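Lmo0651 protein (Listeria monocytogenes serovar 1/2a, PDB 6EP3) controls expression of the Agr system and mediates virulence, probably as a GntR-family transcription activator that binds specific regulatory DNA. Local coordinates at residues M117-F120 and S121-D125; I95-A98 and A99-Y103; A77-Y80 and V81-M84; G23-V26 and P27-L31. All coordinates share one frame; numbering follows the deposited sequence.

Contact 1. Residues M117-F120 and S121-D125. With SO4 (sulfate ion), chain S.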
loop_
_atom_site.group_PDB
_atom_site.type_symbol
_atom_site.label_atom_id
_atom_site.label_comp_id
_atom_site.label_asym_id
_atom_site.label_seq_id
_atom_site.Cartn_x
_atom_site.Cartn_y
_atom_site.Cartn_z
ATOM N N MET B 117 -16.024 -4.799 -19.019
ATOM C CA MET B 117 -16.459 -3.410 -18.922
ATOM C C MET B 117 -17.580 -3.119 -19.914
ATOM O O MET B 117 -18.626 -2.570 -19.550
ATOM C CB MET B 117 -15.287 -2.469 -19.169
ATOM C CG MET B 117 -14.343 -2.328 -18.013
ATOM S SD MET B 117 -12.806 -1.673 -18.657
ATOM C CE MET B 117 -13.219 0.061 -18.591
ATOM N N GLU B 118 -17.352 -3.462 -21.184
ATOM C CA GLU B 118 -18.374 -3.245 -22.208
ATOM C C GLU B 118 -19.693 -3.910 -21.827
ATOM O O GLU B 118 -20.769 -3.317 -21.972
ATOM C CB GLU B 118 -17.888 -3.778 -23.554
ATOM C CG GLU B 118 -17.206 -2.746 -24.432
ATOM C CD GLU B 118 -16.654 -3.353 -25.706
ATOM O OE1 GLU B 118 -16.102 -4.472 -25.642
ATOM O OE2 GLU B 118 -16.782 -2.720 -26.774
ATOM N N ARG B 119 -19.625 -5.152 -21.348
ATOM C CA ARG B 119 -20.830 -5.911 -21.035
ATOM C C ARG B 119 -21.611 -5.267 -19.902
ATOM O O ARG B 119 -22.835 -5.107 -19.985
ATOM C CB ARG B 119 -20.457 -7.350 -20.679
ATOM C CG ARG B 119 -21.624 -8.163 -20.148
ATOM C CD ARG B 119 -21.304 -9.649 -20.144
ATOM N NE ARG B 119 -20.589 -10.078 -18.946
ATOM C CZ ARG B 119 -21.182 -10.595 -17.876
ATOM N NH1 ARG B 119 -22.502 -10.744 -17.855
ATOM N NH2 ARG B 119 -20.460 -10.967 -16.830
ATOM N N PHE B 120 -20.921 -4.903 -18.821
ATOM C CA PHE B 120 -21.625 -4.317 -17.687
ATOM C C PHE B 120 -22.144 -2.919 -18.010
ATOM O O PHE B 120 -23.198 -2.518 -17.503
ATOM C CB PHE B 120 -20.716 -4.323 -16.461
ATOM C CG PHE B 120 -20.560 -5.686 -15.847
ATOM C CD1 PHE B 120 -21.676 -6.461 -15.567
ATOM C CD2 PHE B 120 -19.305 -6.210 -15.587
ATOM C CE1 PHE B 120 -21.545 -7.722 -15.009
ATOM C CE2 PHE B 120 -19.165 -7.473 -15.031
ATOM C CZ PHE B 120 -20.288 -8.229 -14.741
ATOM N N SER B 121 -21.460 -2.184 -18.891
ATOM C CA SER B 121 -22.014 -0.916 -19.357
ATOM C C SER B 121 -23.269 -1.139 -20.193
ATOM O O SER B 121 -24.233 -0.370 -20.096
ATOM C CB SER B 121 -20.969 -0.144 -20.160
ATOM O OG SER B 121 -21.466 1.134 -20.518
ATOM N N TYR B 122 -23.277 -2.186 -21.021
ATOM C CA TYR B 122 -24.467 -2.490 -21.806
ATOM C C TYR B 122 -25.626 -2.896 -20.904
ATOM O O TYR B 122 -26.783 -2.549 -21.173
ATOM C CB TYR B 122 -24.153 -3.589 -22.823
ATOM C CG TYR B 122 -25.364 -4.141 -23.538
ATOM C CD1 TYR B 122 -25.888 -3.503 -24.653
ATOM C CD2 TYR B 122 -25.979 -5.309 -23.102
ATOM C CE1 TYR B 122 -26.998 -4.008 -25.311
ATOM C CE2 TYR B 122 -27.085 -5.820 -23.751
ATOM C CZ TYR B 122 -27.590 -5.167 -24.853
ATOM O OH TYR B 122 -28.691 -5.678 -25.500
ATOM N N LEU B 123 -25.332 -3.630 -19.830
ATOM C CA LEU B 123 -26.367 -4.080 -18.907
ATOM C C LEU B 123 -26.758 -3.026 -17.878
ATOM O O LEU B 123 -27.704 -3.260 -17.119
ATOM C CB LEU B 123 -25.912 -5.346 -18.180
ATOM C CG LEU B 123 -25.647 -6.585 -19.035
ATOM C CD1 LEU B 123 -25.013 -7.673 -18.185
ATOM C CD2 LEU B 123 -26.939 -7.085 -19.684
ATOM N N THR B 124 -26.043 -1.897 -17.815
ATOM C CA THR B 124 -26.319 -0.835 -16.840
ATOM C C THR B 124 -26.217 -1.372 -15.413
ATOM O O THR B 124 -27.083 -1.142 -14.566
ATOM C CB THR B 124 -27.678 -0.171 -17.089
ATOM O OG1 THR B 124 -27.880 -0.007 -18.497
ATOM C CG2 THR B 124 -27.740 1.201 -16.422
ATOM N N ASP B 125 -25.139 -2.104 -15.162
ATOM C CA ASP B 125 -24.805 -2.643 -13.847
ATOM C C ASP B 125 -23.645 -1.798 -13.328
ATOM O O ASP B 125 -22.488 -2.043 -13.676
ATOM C CB ASP B 125 -24.438 -4.122 -13.945
ATOM C CG ASP B 125 -24.357 -4.802 -12.588
ATOM O OD1 ASP B 125 -24.077 -4.118 -11.577
ATOM O OD2 ASP B 125 -24.544 -6.037 -12.540
HETATM S S SO4 S . -23.143 -13.924 -15.375
HETATM O O1 SO4 S . -22.230 -13.542 -14.301
HETATM O O2 SO4 S . -23.595 -12.726 -16.077
HETATM O O3 SO4 S . -24.296 -14.619 -14.810
HETATM O O4 SO4 S . -22.452 -14.811 -16.308
#

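Contact 2. Residues I95-A98 and A99-Y103. With SO4 (sulfate ion), chain R.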
loop_
_atom_site.group_PDB
_atom_site.type_symbol
_atom_site.label_atom_id
_atom_site.label_comp_id
_atom_site.label_asym_id
_atom_site.label_seq_id
_atom_site.Cartn_x
_atom_site.Cartn_y
_atom_site.Cartn_z
ATOM N N ILE B 95 3.670 -0.219 -17.413
ATOM C CA ILE B 95 3.811 -0.296 -18.865
ATOM C C ILE B 95 5.256 -0.031 -19.274
ATOM O O ILE B 95 5.806 -0.714 -20.149
ATOM C CB ILE B 95 2.823 0.665 -19.552
ATOM C CG1 ILE B 95 1.389 0.286 -19.185
ATOM C CG2 ILE B 95 2.967 0.599 -21.056
ATOM C CD1 ILE B 95 1.106 -1.192 -19.341
ATOM N N ALA B 96 5.906 0.938 -18.628
ATOM C CA ALA B 96 7.293 1.247 -18.956
ATOM C C ALA B 96 8.205 0.058 -18.672
ATOM O O ALA B 96 9.072 -0.284 -19.484
ATOM C CB ALA B 96 7.753 2.481 -18.177
ATOM N N LYS B 97 8.033 -0.578 -17.512
ATOM C CA LYS B 97 8.865 -1.725 -17.168
ATOM C C LYS B 97 8.632 -2.882 -18.126
ATOM O O LYS B 97 9.590 -3.503 -18.605
ATOM C CB LYS B 97 8.594 -2.155 -15.727
ATOM C CG LYS B 97 9.510 -3.268 -15.229
ATOM C CD LYS B 97 9.078 -3.771 -13.859
ATOM C CE LYS B 97 9.952 -4.925 -13.386
ATOM N NZ LYS B 97 9.406 -5.549 -12.150
ATOM N N ALA B 98 7.366 -3.185 -18.425
ATOM C CA ALA B 98 7.076 -4.287 -19.336
ATOM C C ALA B 98 7.687 -4.036 -20.708
ATOM O O ALA B 98 8.293 -4.938 -21.298
ATOM C CB ALA B 98 5.566 -4.496 -19.451
ATOM N N ALA B 99 7.573 -2.806 -21.212
ATOM C CA ALA B 99 8.134 -2.500 -22.520
ATOM C C ALA B 99 9.657 -2.522 -22.498
ATOM O O ALA B 99 10.289 -2.950 -23.470
ATOM C CB ALA B 99 7.625 -1.143 -23.000
ATOM N N HIS B 100 10.267 -2.074 -21.400
ATOM C CA HIS B 100 11.720 -1.973 -21.368
ATOM C C HIS B 100 12.376 -3.338 -21.217
ATOM O O HIS B 100 13.382 -3.621 -21.876
ATOM C CB HIS B 100 12.157 -1.041 -20.236
ATOM C CG HIS B 100 13.640 -0.908 -20.105
ATOM N ND1 HIS B 100 14.384 -0.055 -20.892
ATOM C CD2 HIS B 100 14.522 -1.518 -19.277
ATOM C CE1 HIS B 100 15.658 -0.147 -20.557
ATOM N NE2 HIS B 100 15.769 -1.028 -19.580
ATOM N N PHE B 101 11.816 -4.203 -20.375
ATOM C CA PHE B 101 12.387 -5.525 -20.155
ATOM C C PHE B 101 11.816 -6.583 -21.090
ATOM O O PHE B 101 12.210 -7.749 -20.998
ATOM C CB PHE B 101 12.179 -5.955 -18.699
ATOM C CG PHE B 101 13.023 -5.192 -17.716
ATOM C CD1 PHE B 101 12.544 -4.903 -16.449
ATOM C CD2 PHE B 101 14.294 -4.762 -18.060
ATOM C CE1 PHE B 101 13.319 -4.201 -15.541
ATOM C CE2 PHE B 101 15.073 -4.060 -17.156
ATOM C CZ PHE B 101 14.585 -3.780 -15.898
ATOM N N GLY B 102 10.911 -6.205 -21.987
ATOM C CA GLY B 102 10.379 -7.151 -22.955
ATOM C C GLY B 102 9.573 -8.270 -22.337
ATOM O O GLY B 102 9.589 -9.398 -22.847
ATOM N N TYR B 103 8.845 -7.982 -21.261
ATOM C CA TYR B 103 7.961 -8.986 -20.691
ATOM C C TYR B 103 6.836 -9.324 -21.666
ATOM O O TYR B 103 6.547 -8.588 -22.613
ATOM C CB TYR B 103 7.379 -8.506 -19.361
ATOM C CG TYR B 103 8.412 -8.266 -18.288
ATOM C CD1 TYR B 103 8.198 -7.327 -17.285
ATOM C CD2 TYR B 103 9.598 -8.985 -18.272
ATOM C CE1 TYR B 103 9.136 -7.114 -16.299
ATOM C CE2 TYR B 103 10.544 -8.779 -17.292
ATOM C CZ TYR B 103 10.311 -7.841 -16.306
ATOM O OH TYR B 103 11.256 -7.631 -15.326
HETATM S S SO4 R . 13.171 0.286 -24.407
HETATM O O1 SO4 R . 13.775 0.443 -23.087
HETATM O O2 SO4 R . 13.616 1.374 -25.274
HETATM O O3 SO4 R . 11.714 0.324 -24.286
HETATM O O4 SO4 R . 13.575 -0.996 -24.978
#

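Contact 3. Residues A77-Y80 and V81-M84. With SO4 (sulfate ion), chain Q; EDO (1,2-ethanediol), chain L.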
loop_
_atom_site.group_PDB
_atom_site.type_symbol
_atom_site.label_atom_id
_atom_site.label_comp_id
_atom_site.label_asym_id
_atom_site.label_seq_id
_atom_site.Cartn_x
_atom_site.Cartn_y
_atom_site.Cartn_z
ATOM N N ALA B 77 -13.168 14.977 -3.466
ATOM C CA ALA B 77 -12.585 15.007 -4.804
ATOM C C ALA B 77 -11.061 15.063 -4.756
ATOM O O ALA B 77 -10.388 14.387 -5.541
ATOM C CB ALA B 77 -13.145 16.187 -5.595
ATOM N N ASP B 78 -10.496 15.866 -3.847
ATOM C CA ASP B 78 -9.041 16.000 -3.792
ATOM C C ASP B 78 -8.371 14.692 -3.385
ATOM O O ASP B 78 -7.365 14.289 -3.982
ATOM C CB ASP B 78 -8.648 17.124 -2.833
ATOM C CG ASP B 78 -8.882 18.502 -3.423
ATOM O OD1 ASP B 78 -8.786 18.646 -4.661
ATOM O OD2 ASP B 78 -9.156 19.442 -2.650
ATOM N N ARG B 79 -8.920 14.007 -2.383
ATOM C CA ARG B 79 -8.355 12.720 -1.991
ATOM C C ARG B 79 -8.563 11.675 -3.080
ATOM O O ARG B 79 -7.687 10.831 -3.314
ATOM C CB ARG B 79 -8.975 12.265 -0.673
ATOM C CG ARG B 79 -8.528 13.103 0.515
ATOM C CD ARG B 79 -9.262 12.709 1.782
ATOM N NE ARG B 79 -8.893 13.572 2.899
ATOM C CZ ARG B 79 -9.258 13.362 4.161
ATOM N NH1 ARG B 79 -10.009 12.312 4.472
ATOM N NH2 ARG B 79 -8.877 14.205 5.111
ATOM N N TYR B 80 -9.715 11.721 -3.760
ATOM C CA TYR B 80 -9.942 10.841 -4.902
ATOM C C TYR B 80 -8.865 11.037 -5.959
ATOM O O TYR B 80 -8.306 10.064 -6.476
ATOM C CB TYR B 80 -11.329 11.102 -5.493
ATOM C CG TYR B 80 -11.853 10.011 -6.402
ATOM C CD1 TYR B 80 -12.517 8.905 -5.885
ATOM C CD2 TYR B 80 -11.697 10.096 -7.782
ATOM C CE1 TYR B 80 -13.004 7.907 -6.716
ATOM C CE2 TYR B 80 -12.183 9.102 -8.621
ATOM C CZ TYR B 80 -12.832 8.012 -8.084
ATOM O OH TYR B 80 -13.316 7.023 -8.916
ATOM N N VAL B 81 -8.532 12.294 -6.255
ATOM C CA VAL B 81 -7.511 12.581 -7.253
ATOM C C VAL B 81 -6.134 12.138 -6.770
ATOM O O VAL B 81 -5.310 11.694 -7.572
ATOM C CB VAL B 81 -7.555 14.078 -7.622
ATOM C CG1 VAL B 81 -6.390 14.463 -8.522
ATOM C CG2 VAL B 81 -8.867 14.397 -8.317
ATOM N N GLN B 82 -5.857 12.246 -5.467
ATOM C CA GLN B 82 -4.579 11.758 -4.940
ATOM C C GLN B 82 -4.455 10.247 -5.118
ATOM O O GLN B 82 -3.406 9.733 -5.544
ATOM C CB GLN B 82 -4.438 12.141 -3.466
ATOM C CG GLN B 82 -4.179 13.627 -3.240
ATOM C CD GLN B 82 -4.115 14.003 -1.773
ATOM O OE1 GLN B 82 -4.672 13.319 -0.918
ATOM N NE2 GLN B 82 -3.441 15.104 -1.477
ATOM N N LEU B 83 -5.519 9.518 -4.774
ATOM C CA LEU B 83 -5.557 8.079 -5.014
ATOM C C LEU B 83 -5.359 7.767 -6.494
ATOM O O LEU B 83 -4.627 6.833 -6.849
ATOM C CB LEU B 83 -6.879 7.499 -4.511
ATOM C CG LEU B 83 -7.115 7.733 -3.017
ATOM C CD1 LEU B 83 -8.473 7.203 -2.569
ATOM C CD2 LEU B 83 -5.992 7.110 -2.190
ATOM N N MET B 84 -5.986 8.557 -7.369
ATOM C CA MET B 84 -5.854 8.303 -8.800
ATOM C C MET B 84 -4.444 8.601 -9.298
ATOM O O MET B 84 -3.950 7.916 -10.198
ATOM C CB MET B 84 -6.882 9.126 -9.570
ATOM C CG MET B 84 -8.105 8.327 -9.973
ATOM S SD MET B 84 -9.033 9.094 -11.308
ATOM C CE MET B 84 -9.242 10.745 -10.664
HETATM S S SO4 Q . -5.888 15.964 3.481
HETATM O O1 SO4 Q . -5.511 17.240 2.880
HETATM O O2 SO4 Q . -5.001 15.668 4.602
HETATM O O3 SO4 Q . -7.267 16.045 3.956
HETATM O O4 SO4 Q . -5.771 14.905 2.483
HETATM C C1 EDO L . -10.234 4.993 -11.741
HETATM O O1 EDO L . -11.189 5.695 -12.542
HETATM C C2 EDO L . -10.592 5.182 -10.272
HETATM O O2 EDO L . -11.921 4.697 -10.049
#

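Contact 4. Residues G23-V26 and P27-L31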
loop_
_atom_site.group_PDB
_atom_site.type_symbol
_atom_site.label_atom_id
_atom_site.label_comp_id
_atom_site.label_asym_id
_atom_site.label_seq_id
_atom_site.Cartn_x
_atom_site.Cartn_y
_atom_site.Cartn_z
ATOM N N GLY B 23 -21.678 7.274 8.877
ATOM C CA GLY B 23 -21.260 8.324 9.778
ATOM C C GLY B 23 -21.640 8.145 11.229
ATOM O O GLY B 23 -21.487 9.092 12.009
ATOM N N GLU B 24 -22.110 6.960 11.626
ATOM C CA GLU B 24 -22.419 6.747 13.034
ATOM C C GLU B 24 -21.158 6.687 13.885
ATOM O O GLU B 24 -21.237 6.888 15.102
ATOM C CB GLU B 24 -23.244 5.470 13.214
ATOM C CG GLU B 24 -24.641 5.555 12.612
ATOM C CD GLU B 24 -25.339 4.210 12.533
ATOM O OE1 GLU B 24 -26.442 4.149 11.950
ATOM O OE2 GLU B 24 -24.788 3.213 13.047
ATOM N N LEU B 25 -20.003 6.420 13.275
ATOM C CA LEU B 25 -18.709 6.541 13.934
ATOM C C LEU B 25 -17.897 7.577 13.172
ATOM O O LEU B 25 -17.592 7.380 11.991
ATOM C CB LEU B 25 -17.980 5.194 13.971
ATOM C CG LEU B 25 -18.761 4.016 14.552
ATOM C CD1 LEU B 25 -17.856 2.822 14.773
ATOM C CD2 LEU B 25 -19.405 4.423 15.875
ATOM N N VAL B 26 -17.557 8.673 13.843
ATOM C CA VAL B 26 -16.888 9.813 13.220
ATOM C C VAL B 26 -15.385 9.556 13.305
ATOM O O VAL B 26 -14.938 8.847 14.219
ATOM C CB VAL B 26 -17.315 11.136 13.882
ATOM C CG1 VAL B 26 -16.678 11.300 15.255
ATOM C CG2 VAL B 26 -17.081 12.334 12.964
ATOM N N PRO B 27 -14.572 10.068 12.379
ATOM C CA PRO B 27 -13.120 9.917 12.520
ATOM C C PRO B 27 -12.604 10.401 13.870
ATOM O O PRO B 27 -13.207 11.251 14.529
ATOM C CB PRO B 27 -12.567 10.772 11.379
ATOM C CG PRO B 27 -13.608 10.677 10.327
ATOM C CD PRO B 27 -14.935 10.583 11.045
ATOM N N ASN B 28 -11.473 9.818 14.274
ATOM C CA ASN B 28 -10.771 10.064 15.533
ATOM C C ASN B 28 -11.558 9.617 16.756
ATOM O O ASN B 28 -11.167 9.938 17.883
ATOM C CB ASN B 28 -10.372 11.534 15.687
ATOM C CG ASN B 28 -9.533 12.027 14.531
ATOM O OD1 ASN B 28 -9.827 13.060 13.930
ATOM N ND2 ASN B 28 -8.482 11.282 14.208
ATOM N N GLU B 29 -12.646 8.877 16.575
ATOM C CA GLU B 29 -13.401 8.334 17.693
ATOM C C GLU B 29 -12.825 6.987 18.108
ATOM O O GLU B 29 -12.458 6.166 17.262
ATOM C CB GLU B 29 -14.879 8.192 17.324
ATOM C CG GLU B 29 -15.703 7.389 18.312
ATOM C CD GLU B 29 -17.128 7.182 17.843
ATOM O OE1 GLU B 29 -17.462 7.646 16.734
ATOM O OE2 GLU B 29 -17.913 6.556 18.586
ATOM N N HIS B 30 -12.728 6.774 19.418
ATOM C CA HIS B 30 -12.267 5.501 19.956
ATOM C C HIS B 30 -13.394 4.482 19.858
ATOM O O HIS B 30 -14.494 4.716 20.370
ATOM C CB HIS B 30 -11.812 5.667 21.405
ATOM C CG HIS B 30 -10.868 6.811 21.617
ATOM N ND1 HIS B 30 -11.289 8.123 21.681
ATOM C CD2 HIS B 30 -9.525 6.839 21.779
ATOM C CE1 HIS B 30 -10.245 8.909 21.873
ATOM N NE2 HIS B 30 -9.161 8.154 21.936
ATOM N N LEU B 31 -13.127 3.359 19.199
ATOM C CA LEU B 31 -14.143 2.327 19.029
ATOM C C LEU B 31 -14.462 1.682 20.372
ATOM O O LEU B 31 -13.573 1.140 21.037
ATOM C CB LEU B 31 -13.674 1.276 18.024
ATOM C CG LEU B 31 -13.550 1.688 16.553
ATOM C CD1 LEU B 31 -14.652 2.661 16.176
ATOM C CD2 LEU B 31 -12.182 2.272 16.232
#

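Contact 1. Residues M117-F120 and S121-D125
The side chains of F120 and D125 run alongside each other in the same direction, with the plane of the phenyl ring turned 76° from that of the carboxylate. Their meeting point is apolar: ring atom CD1 of F120 comes 4.0 Å from the methylene CB of D125. The aspartate holds CG anti to its own nitrogen (chi1 -168°), and OD2 is hydrogen-bonded to N128, near the start of the next helix. L123 reaches back along the same face, its CD1 lying 3.9 Å from CG of R119 and 4.4 Å from CD1 of F120. An arginine suits this edge because its methylenes can pack while its charged end stays at the surface. A bend at chi3 (85°) brings the R119 guanidinium over the F120 ring, whose CE1 sits 3.8 Å above the guanidinium plane, offset toward the rim. From there R119 NH1 donates to O2 of a sulfate ion at 2.9 Å, while NE pairs with E116 in a salt bridge. S121 faces inward, and its hydroxyl bonds R176 of helix 173-192. The backbone then changes direction: T124 takes positive phi, uncommon for a beta-branched residue. D125 N donates to F120 O at 3.1 Å, and a weak bond joins T124 N to S121 O. D125 goes on to act as N-cap of helix 126-142. The sequence of events is a Schellman motif running directly into an N-cap, a compact way to link two consecutive helices of an FCD domain.

Contact 2. Residues I95-A98 and A99-Y103
The C-terminal turn of helix 77-101 is closed off where A98 O accepts a hydrogen bond from Y103 N at 3.1 Å, the N-H directed at one of the oxygen's lone pairs, within the plane of the carbonyl. This backward reach is possible because G102 adopts positive phi (65°), a conformation that suits glycine, and so turns the chain away from the helix axis. Just before the glycine, F101 N still makes the ordinary helical bond to K97 O. The returning chain carries the tyrosine up beside the helix, where Y103 CB lies 4.4 Å from the small methyl CB of A98. K97 runs out past two aromatic rings. With CG anti to its nitrogen (chi1 -175°) and the rest of the chain fully extended, it passes F101 first, K97 CG lying 3.7 Å from F101 CD1, and then the edge of the Y103 ring, where K97 CE is 3.6 Å from the phenolic OH. F101 CB in turn rests over one face of the Y103 ring, near its rim. Such a long methylene chain fits an aromatic setting while delivering its ammonium farther off: NZ bonds the carbonyl of A144 and forms a salt bridge with E85 of the second subunit, so this helix end of the FCD domain also takes part in the dimer. The opposite flank is plainer. I95 and A99 pack on I195 of helix 195-219, and I95 also touches F143. H100 points outward with its ND1 edge toward a sulfate ion, but the modelled separation is very short and its detail doubtful.

Contact 3. Residues A77-Y80 and V81-M84
With CG anti to its nitrogen (chi1 -163°), Y80 sends its ring out from the helix, leaning toward the next turn, and M84, one turn on, folds back at chi3 to bring its methyl against that ring. M84 CE lies 3.8 Å from Y80 CD2. The sulfur SD of M84 is 5.2 Å from the centroid of the Y80 ring and 61° off the ring normal, an oblique Met-aromatic contact. Methionine is apt here because its flexible thioether can adapt to an aromatic neighbour. The hydroxyl at the far end of Y80 accepts a hydrogen bond of 2.9 Å from O2 of a bound ethanediol, which is also held by H133 and H134. On another side of the helix, R79 stretches out from CG to NE and crosses Q82, the guanidinium and amide planes only 3° apart. R79 meets a sulfate ion at its edge and in its plane: NH2 donates to sulfate O3 at 2.7 Å, and NE adds a bond to the same oxygen at 3.1 Å. D72, by a salt bridge to NH2, and the carbonyl of I74, bonded to NH1, also hold the guanidinium, tying the linker before the helix to its first turns. L83, buried and apolar, packs on helix 147-163 and on Y148 of the second subunit, while V81 faces helix 195-219. This is the start of the first long helix of an FCD-type helical bundle: one face belongs to the dimer and another looks into the bundle, where the diol between Y80 and the two histidines may mark a small-molecule pocket like those of FCD relatives.

Contact 4. Residues G23-V26 and P27-L31
The carboxylate of E29 reaches across the turn and accepts a hydrogen bond from V26 N at 3.1 Å, the nitrogen approaching OE1 almost in line with its C-O bond. The backbone answers in the other direction: E29 N donates to V26 O at 3.3 Å, closing a type II beta turn from V26 to E29. P27 and N28 occupy its corners well, proline because its ring already favours the phi of the first corner, asparagine because it tolerates the positive phi (66°) of the second. The E29 side chain is extended, with CG anti to its nitrogen (chi1 169°), which carries OE1 to within 3.3 Å of L25 CA. Beside it, L25 CD1 meets L31 CD1 at 3.5 Å, the two leucines set roughly perpendicular. V26 is packed against the proline, its CG2 only 3.4 Å from P27 CD. Farther out, L25 leans on K19 and I20 of helix 8-21 and on L70, while the backbones of N28 and E29 bond to L70 and that of L31 to A68. The turn is thereby fastened to strand 67-70, in the hairpin that forms the wing of a GntR-type winged helix-turn-helix. Because the carboxylate is paired here with a neutral peptide N-H, not a cation, this bond would leave its negative charge largely in place, and its role in the contact is that of an acceptor bridging the turn's two arms.

Overall arrangement
Along the chain the order is contact 4, contact 3, contact 2, contact 1. Contact 4 belongs to the GntR-type DNA-binding domain, between helices 8-21 and 33-40; the other three lie on helices of the FCD region. Contacts 3 and 2 sit on helix 77-101, near its beginning and at its end, with centres 27 Å apart, so this helix spans much of the bundle, and both reach the second subunit. Contact 1 ends the following helix, 107-123. Its centre is 31 Å from that of contact 2. Contact 3 approaches contact 4 to about 7 Å between nearest atoms, placing it near the junction of the two domains, whereas contacts 1 and 2 are both opposite contact 4 across the chain's centre.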